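Local coordinates for putative polyketide cyclase (Acidithiobacillus ferrooxidans, PDB 3F9S) that probably catalyses closure of a ring in a polyketide-like substrate, in the manner of SnoaL-like cyclases, at the interface of chains A and B. Sequence-based numbering; all coordinates share one arbitrary frame. Chains: chain A/B, putative polyketide cyclase.

Contact 1: the interface of chains A and B. Residues chain A 87-89, 111-113; chain B 113, 115, 127, 129.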
ATOM      1  N   THR A  87      -6.411   5.409  -0.022  1.00 22.95           N
ATOM      2  CA  THR A  87      -5.679   5.025  -1.221  1.00 22.41           C
ATOM      3  C   THR A  87      -5.581   6.312  -1.995  1.00 22.96           C
ATOM      4  O   THR A  87      -6.484   7.147  -1.959  1.00 25.16           O
ATOM      5  CB  THR A  87      -6.369   3.935  -2.011  1.00 22.46           C
ATOM      6  OG1 THR A  87      -7.717   4.304  -2.266  1.00 22.86           O
ATOM      7  CG2 THR A  87      -6.331   2.624  -1.226  1.00 23.75           C
ATOM      8  N   TRP A  88      -4.479   6.459  -2.730  1.00 22.87           N
ATOM      9  CA  TRP A  88      -4.211   7.692  -3.421  1.00 22.59           C
ATOM     10  C   TRP A  88      -3.269   7.534  -4.585  1.00 22.74           C
ATOM     11  O   TRP A  88      -2.521   6.562  -4.673  1.00 24.40           O
ATOM     12  CB  TRP A  88      -3.626   8.722  -2.456  1.00 21.44           C
ATOM     13  CG  TRP A  88      -2.555   8.195  -1.550  1.00 21.94           C
ATOM     14  CD1 TRP A  88      -2.735   7.699  -0.335  1.00 23.58           C
ATOM     15  CD2 TRP A  88      -1.150   8.150  -1.805  1.00 24.87           C
ATOM     16  NE1 TRP A  88      -1.551   7.304   0.224  1.00 23.64           N
ATOM     17  CE2 TRP A  88      -0.542   7.569  -0.660  1.00 24.86           C
ATOM     18  CE3 TRP A  88      -0.352   8.504  -2.887  1.00 23.41           C
ATOM     19  CZ2 TRP A  88       0.824   7.390  -0.548  1.00 26.75           C
ATOM     20  CZ3 TRP A  88       1.028   8.314  -2.797  1.00 25.22           C
ATOM     21  CH2 TRP A  88       1.602   7.749  -1.628  1.00 25.18           C
ATOM     22  N   LEU A  89      -3.398   8.495  -5.488  1.00 22.89           N
ATOM     23  CA  LEU A  89      -2.500   8.700  -6.590  1.00 21.17           C
ATOM     24  C   LEU A  89      -1.761   9.953  -6.186  1.00 22.93           C
ATOM     25  O   LEU A  89      -2.190  10.716  -5.316  1.00 24.20           O
ATOM     26  CB  LEU A  89      -3.268   8.923  -7.874  1.00 23.03           C
ATOM     27  CG  LEU A  89      -4.172   7.751  -8.222  1.00 20.48           C
ATOM     28  CD1 LEU A  89      -4.902   8.086  -9.502  1.00 23.49           C
ATOM     29  CD2 LEU A  89      -3.471   6.411  -8.333  1.00 24.91           C
ATOM     30  N   SER A 111       1.374   5.887  -6.650  1.00 24.70           N
ATOM     31  CA  SER A 111       0.143   5.551  -5.958  1.00 23.81           C
ATOM     32  C   SER A 111       0.528   4.969  -4.647  1.00 23.33           C
ATOM     33  O   SER A 111       1.649   4.514  -4.459  1.00 24.19           O
ATOM     34  CB  SER A 111      -0.719   4.573  -6.746  1.00 25.02           C
ATOM     35  OG  SER A 111       0.007   3.412  -7.063  1.00 23.30           O
ATOM     36  N   GLY A 112      -0.404   5.022  -3.711  1.00 22.42           N
ATOM     37  CA  GLY A 112      -0.122   4.494  -2.422  1.00 23.15           C
ATOM     38  C   GLY A 112      -1.371   4.247  -1.629  1.00 23.16           C
ATOM     39  O   GLY A 112      -2.470   4.586  -2.035  1.00 25.18           O
ATOM     40  N   ALA A 113      -1.148   3.568  -0.519  1.00 23.25           N
ATOM     41  CA  ALA A 113      -2.195   3.267   0.428  1.00 24.19           C
ATOM     42  C   ALA A 113      -1.639   3.574   1.800  1.00 25.11           C
ATOM     43  O   ALA A 113      -0.517   3.187   2.117  1.00 25.54           O
ATOM     44  CB  ALA A 113      -2.631   1.840   0.276  1.00 23.81           C
TER
ATOM     45  N   ALA B 113      -0.674  -3.342   0.644  1.00 24.57           N
ATOM     46  CA  ALA B 113      -2.028  -2.967   1.034  1.00 24.98           C
ATOM     47  C   ALA B 113      -2.882  -3.381  -0.140  1.00 25.57           C
ATOM     48  O   ALA B 113      -2.549  -3.077  -1.263  1.00 25.51           O
ATOM     49  CB  ALA B 113      -2.133  -1.475   1.272  1.00 26.99           C
ATOM     50  N   VAL B 115      -6.940  -3.474  -1.381  1.00 25.66           N
ATOM     51  CA  VAL B 115      -8.334  -3.158  -1.193  1.00 24.50           C
ATOM     52  C   VAL B 115      -9.053  -4.249  -1.950  1.00 24.36           C
ATOM     53  O   VAL B 115      -8.857  -4.384  -3.141  1.00 27.47           O
ATOM     54  CB  VAL B 115      -8.747  -1.808  -1.772  1.00 21.96           C
ATOM     55  CG1 VAL B 115     -10.192  -1.506  -1.375  1.00 22.48           C
ATOM     56  CG2 VAL B 115      -7.801  -0.697  -1.244  1.00 24.04           C
ATOM     57  N   TRP B 127      -7.400  -3.447  -5.461  1.00 24.57           N
ATOM     58  CA  TRP B 127      -6.597  -2.277  -5.742  1.00 25.65           C
ATOM     59  C   TRP B 127      -5.452  -2.485  -4.770  1.00 24.96           C
ATOM     60  O   TRP B 127      -5.683  -2.464  -3.563  1.00 26.01           O
ATOM     61  CB  TRP B 127      -7.399  -1.052  -5.393  1.00 26.26           C
ATOM     62  CG  TRP B 127      -6.844   0.249  -5.825  1.00 26.16           C
ATOM     63  CD1 TRP B 127      -7.321   0.995  -6.833  1.00 28.36           C
ATOM     64  CD2 TRP B 127      -5.754   0.992  -5.245  1.00 25.94           C
ATOM     65  NE1 TRP B 127      -6.604   2.146  -6.949  1.00 27.95           N
ATOM     66  CE2 TRP B 127      -5.653   2.193  -5.973  1.00 25.47           C
ATOM     67  CE3 TRP B 127      -4.888   0.784  -4.165  1.00 26.50           C
ATOM     68  CZ2 TRP B 127      -4.688   3.179  -5.693  1.00 25.47           C
ATOM     69  CZ3 TRP B 127      -3.932   1.776  -3.877  1.00 27.03           C
ATOM     70  CH2 TRP B 127      -3.847   2.943  -4.648  1.00 26.86           C
ATOM     71  N   ILE B 129      -1.078  -2.090  -3.638  1.00 26.71           N
ATOM     72  CA  ILE B 129       0.235  -1.488  -3.717  1.00 24.44           C
ATOM     73  C   ILE B 129       1.100  -2.405  -2.871  1.00 25.50           C
ATOM     74  O   ILE B 129       0.694  -2.804  -1.790  1.00 25.16           O
ATOM     75  CB  ILE B 129       0.335  -0.085  -3.098  1.00 26.39           C
ATOM     76  CG1 ILE B 129      -0.689   0.893  -3.642  1.00 33.85           C
ATOM     77  CG2 ILE B 129       1.720   0.484  -3.391  1.00 28.08           C
ATOM     78  CD1 ILE B 129      -0.431   1.419  -4.992  1.00 34.24           C
TER
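A:Thr87 and B:Trp127 meet tip to tip where the strands of two chains of this SnoaL-like protein face each other. The interface is two-fold symmetric; whether the pair is the working dimer is not settled by the structure alone.

Ring contacts come first. The indole of B:Trp127 has CG anti to the backbone N (chi1 -170°), which carries its six-membered ring across to chain A. A:Thr87 brings CB over one face of the six-membered ring of B:Trp127, 3.9 Å from the ring centre and displaced toward the rim. Its methyl CG2 lies beside CZ3 of B:Trp127 and points on toward B:Val115. Beyond the rim, the backbone carbonyl O of A:Gly112 approaches CH2 of B:Trp127 at 3.4 Å, a contact with carbon that is no hydrogen bond. An alanine in place of B:Trp127 would probably open a gap under A:Thr87, leaving its CB without a ring to rest on and the A:Gly112 carbonyl without its neighbour.

A second-shell ring backs the strand from within chain A. A:Trp88 turns one face to the backbone of 107-118, with A:Gly112 CA 3.5 Å above the indole plane near its rim. It touches chain B very little itself, but probably helps to set the stretch on which chain B packs.

The remaining contacts are aliphatic. CG2 of A:Thr87 meets CG2 of B:Val115, methyl to methyl, at 3.6 Å. B:Ile129 reaches over with CG1 beside the backbone N (chi1 -54°), and this carbon lies 3.8 Å from CA of A:Gly112. CD1 of B:Ile129 packs on CB of A:Ser111 at 3.6 Å. No nitrogen or oxygen pairs across this patch. A:Ala113 faces its two-fold mate, and the methyls A:Ala113 CB and B:Ala113 CB are pressed to 3.5 Å, tighter than usual for carbons.

Contact 2: the interface of chains A and B. Residues chain A 111, 131, 134, 137; chain B 40, 42, 129, 132.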
ATOM      1  N   SER A 111       1.374   5.887  -6.650  1.00 24.70           N
ATOM      2  CA  SER A 111       0.143   5.551  -5.958  1.00 23.81           C
ATOM      3  C   SER A 111       0.528   4.969  -4.647  1.00 23.33           C
ATOM      4  O   SER A 111       1.649   4.514  -4.459  1.00 24.19           O
ATOM      5  CB  SER A 111      -0.719   4.573  -6.746  1.00 25.02           C
ATOM      6  OG  SER A 111       0.007   3.412  -7.063  1.00 23.30           O
ATOM      7  N   ASP A 131       4.116   3.123  -4.246  1.00 20.58           N
ATOM      8  CA  ASP A 131       4.749   2.554  -5.430  1.00 22.84           C
ATOM      9  C   ASP A 131       6.097   3.235  -5.706  1.00 23.32           C
ATOM     10  O   ASP A 131       6.280   3.955  -6.694  1.00 23.86           O
ATOM     11  CB  ASP A 131       3.821   2.662  -6.631  1.00 23.44           C
ATOM     12  CG  ASP A 131       4.380   1.994  -7.860  1.00 24.39           C
ATOM     13  OD1 ASP A 131       5.267   1.114  -7.724  1.00 21.61           O
ATOM     14  OD2 ASP A 131       3.905   2.357  -8.951  1.00 22.74           O
ATOM     15  N   GLY A 134       7.818   2.163  -9.086  1.00 22.86           N
ATOM     16  CA  GLY A 134       7.259   2.937 -10.191  1.00 23.60           C
ATOM     17  C   GLY A 134       7.982   4.258 -10.348  1.00 23.29           C
ATOM     18  O   GLY A 134       8.452   4.575 -11.430  1.00 23.81           O
ATOM     19  N   GLN A 137      11.610   3.608 -11.449  1.00 26.82           N
ATOM     20  CA  GLN A 137      11.568   3.298 -12.884  1.00 27.63           C
ATOM     21  C   GLN A 137      11.362   4.524 -13.781  1.00 27.92           C
ATOM     22  O   GLN A 137      12.028   4.663 -14.814  1.00 28.96           O
ATOM     23  CB  GLN A 137      10.452   2.292 -13.178  1.00 26.85           C
ATOM     24  CG  GLN A 137      10.754   0.883 -12.690  1.00 27.45           C
ATOM     25  CD  GLN A 137       9.560  -0.045 -12.819  1.00 29.10           C
ATOM     26  OE1 GLN A 137       8.433   0.397 -13.026  1.00 28.36           O
ATOM     27  NE2 GLN A 137       9.804  -1.342 -12.684  1.00 36.09           N
TER
ATOM     28  N   HIS B  40      -5.942  -1.924  -9.834  1.00 25.44           N
ATOM     29  CA  HIS B  40      -4.692  -1.215  -9.710  1.00 25.53           C
ATOM     30  C   HIS B  40      -3.764  -2.169  -9.015  1.00 25.69           C
ATOM     31  O   HIS B  40      -4.089  -2.672  -7.940  1.00 23.71           O
ATOM     32  CB  HIS B  40      -4.922   0.009  -8.856  1.00 26.10           C
ATOM     33  CG  HIS B  40      -3.705   0.855  -8.670  1.00 27.06           C
ATOM     34  ND1 HIS B  40      -3.357   1.858  -9.540  1.00 30.81           N
ATOM     35  CD2 HIS B  40      -2.770   0.855  -7.697  1.00 27.04           C
ATOM     36  CE1 HIS B  40      -2.259   2.456  -9.102  1.00 32.86           C
ATOM     37  NE2 HIS B  40      -1.876   1.855  -7.990  1.00 26.45           N
ATOM     38  N   PRO B  42       0.416  -2.069  -9.493  1.00 25.08           N
ATOM     39  CA  PRO B  42       1.573  -1.663 -10.311  1.00 24.93           C
ATOM     40  C   PRO B  42       2.458  -2.832 -10.736  1.00 26.64           C
ATOM     41  O   PRO B  42       2.830  -3.650  -9.888  1.00 27.41           O
ATOM     42  CB  PRO B  42       2.322  -0.679  -9.416  1.00 25.43           C
ATOM     43  CG  PRO B  42       1.280  -0.145  -8.464  1.00 24.91           C
ATOM     44  CD  PRO B  42       0.277  -1.249  -8.278  1.00 26.51           C
ATOM     45  N   ILE B 129      -1.078  -2.090  -3.638  1.00 26.71           N
ATOM     46  CA  ILE B 129       0.235  -1.488  -3.717  1.00 24.44           C
ATOM     47  C   ILE B 129       1.100  -2.405  -2.871  1.00 25.50           C
ATOM     48  O   ILE B 129       0.694  -2.804  -1.790  1.00 25.16           O
ATOM     49  CB  ILE B 129       0.335  -0.085  -3.098  1.00 26.39           C
ATOM     50  CG1 ILE B 129      -0.689   0.893  -3.642  1.00 33.85           C
ATOM     51  CG2 ILE B 129       1.720   0.484  -3.391  1.00 28.08           C
ATOM     52  CD1 ILE B 129      -0.431   1.419  -4.992  1.00 34.24           C
ATOM     53  N   ARG B 132       7.457  -3.329  -3.873  1.00 24.50           N
ATOM     54  CA  ARG B 132       8.286  -3.926  -4.912  1.00 24.18           C
ATOM     55  C   ARG B 132       9.698  -3.424  -4.865  1.00 25.52           C
ATOM     56  O   ARG B 132      10.618  -4.189  -5.149  1.00 26.24           O
ATOM     57  CB  ARG B 132       7.734  -3.666  -6.301  1.00 24.74           C
ATOM     58  CG  ARG B 132       6.388  -4.320  -6.541  1.00 23.97           C
ATOM     59  CD  ARG B 132       5.995  -4.163  -7.968  1.00 25.02           C
ATOM     60  NE  ARG B 132       5.859  -2.756  -8.315  1.00 28.60           N
ATOM     61  CZ  ARG B 132       5.975  -2.255  -9.548  1.00 29.05           C
ATOM     62  NH1 ARG B 132       6.171  -3.013 -10.624  1.00 28.35           N
ATOM     63  NH2 ARG B 132       5.856  -0.953  -9.716  1.00 26.15           N
TER
HETATM   64  O   HOH W   1       5.472  -0.995  -5.956  1.00 17.69           O
HETATM   65  O   HOH W   2       5.904  -0.335 -12.607  1.00 35.04           O
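With CG anti to the backbone N (chi1 -176°), A:Asp131 swings its carboxylate toward B:Arg132, whose chain bends at chi3 (-62°) to bring the guanidinium back to it. In this SnoaL-like fold A:Asp131 caps the N-terminus of helix 132-142: its OD1 takes the backbone N of A:Gly134 at 3.1 Å, from well above the carboxylate plane. OD1 of A:Asp131 also receives NH2 of B:Arg132 on its syn side, close to the plane, in a salt bridge of 2.9 Å that is nearly straight (166° at H). OD1 lies in the guanidinium plane as well, which together with the near-straight angle means that the N-H is aimed at it.

Water 1 gives OD1 another link, 2.8 Å from A:Asp131 OD1 and 3.0 Å from NE of B:Arg132, closing a ring of bonds that should hinder rotation of the guanidinium. Water 2 makes a second bridge, joining NH2 of B:Arg132 at 3.0 Å to the side-chain carbonyl OE1 of A:Gln137 at 2.7 Å. The carbonyl O of B:Pro42 lies over one guanidinium face, toward the rim. CB of B:Pro42 slides past the carboxylate, 3.5 Å from OD2 of A:Asp131.

Separately, the hydroxyl OG of A:Ser111 sits at the imidazole edge of B:His40, in the ring plane, hydrogen-bonded to NE2 at 2.6 Å; which group donates is not seen.

Contact 1 and contact 2 are neighbouring patches of one interface, their C-alpha centres about 9 Å apart, and both include A:Ser111 and B:Ile129. Contact 1 is the apolar part, built on strands 83-93 and 107-118 of chain A against 107-119 and 122-130 of chain B. Contact 2 carries on, with strand 36-40 and the loop beyond it from chain B, to the loop after strand 122-130 and the C-terminal helix 132-142, where charge and water take over. Packing and polar pairing thus adjoin, and because the two-fold repeats each with the chains exchanged, together they could fix the mutual orientation of the two subunits.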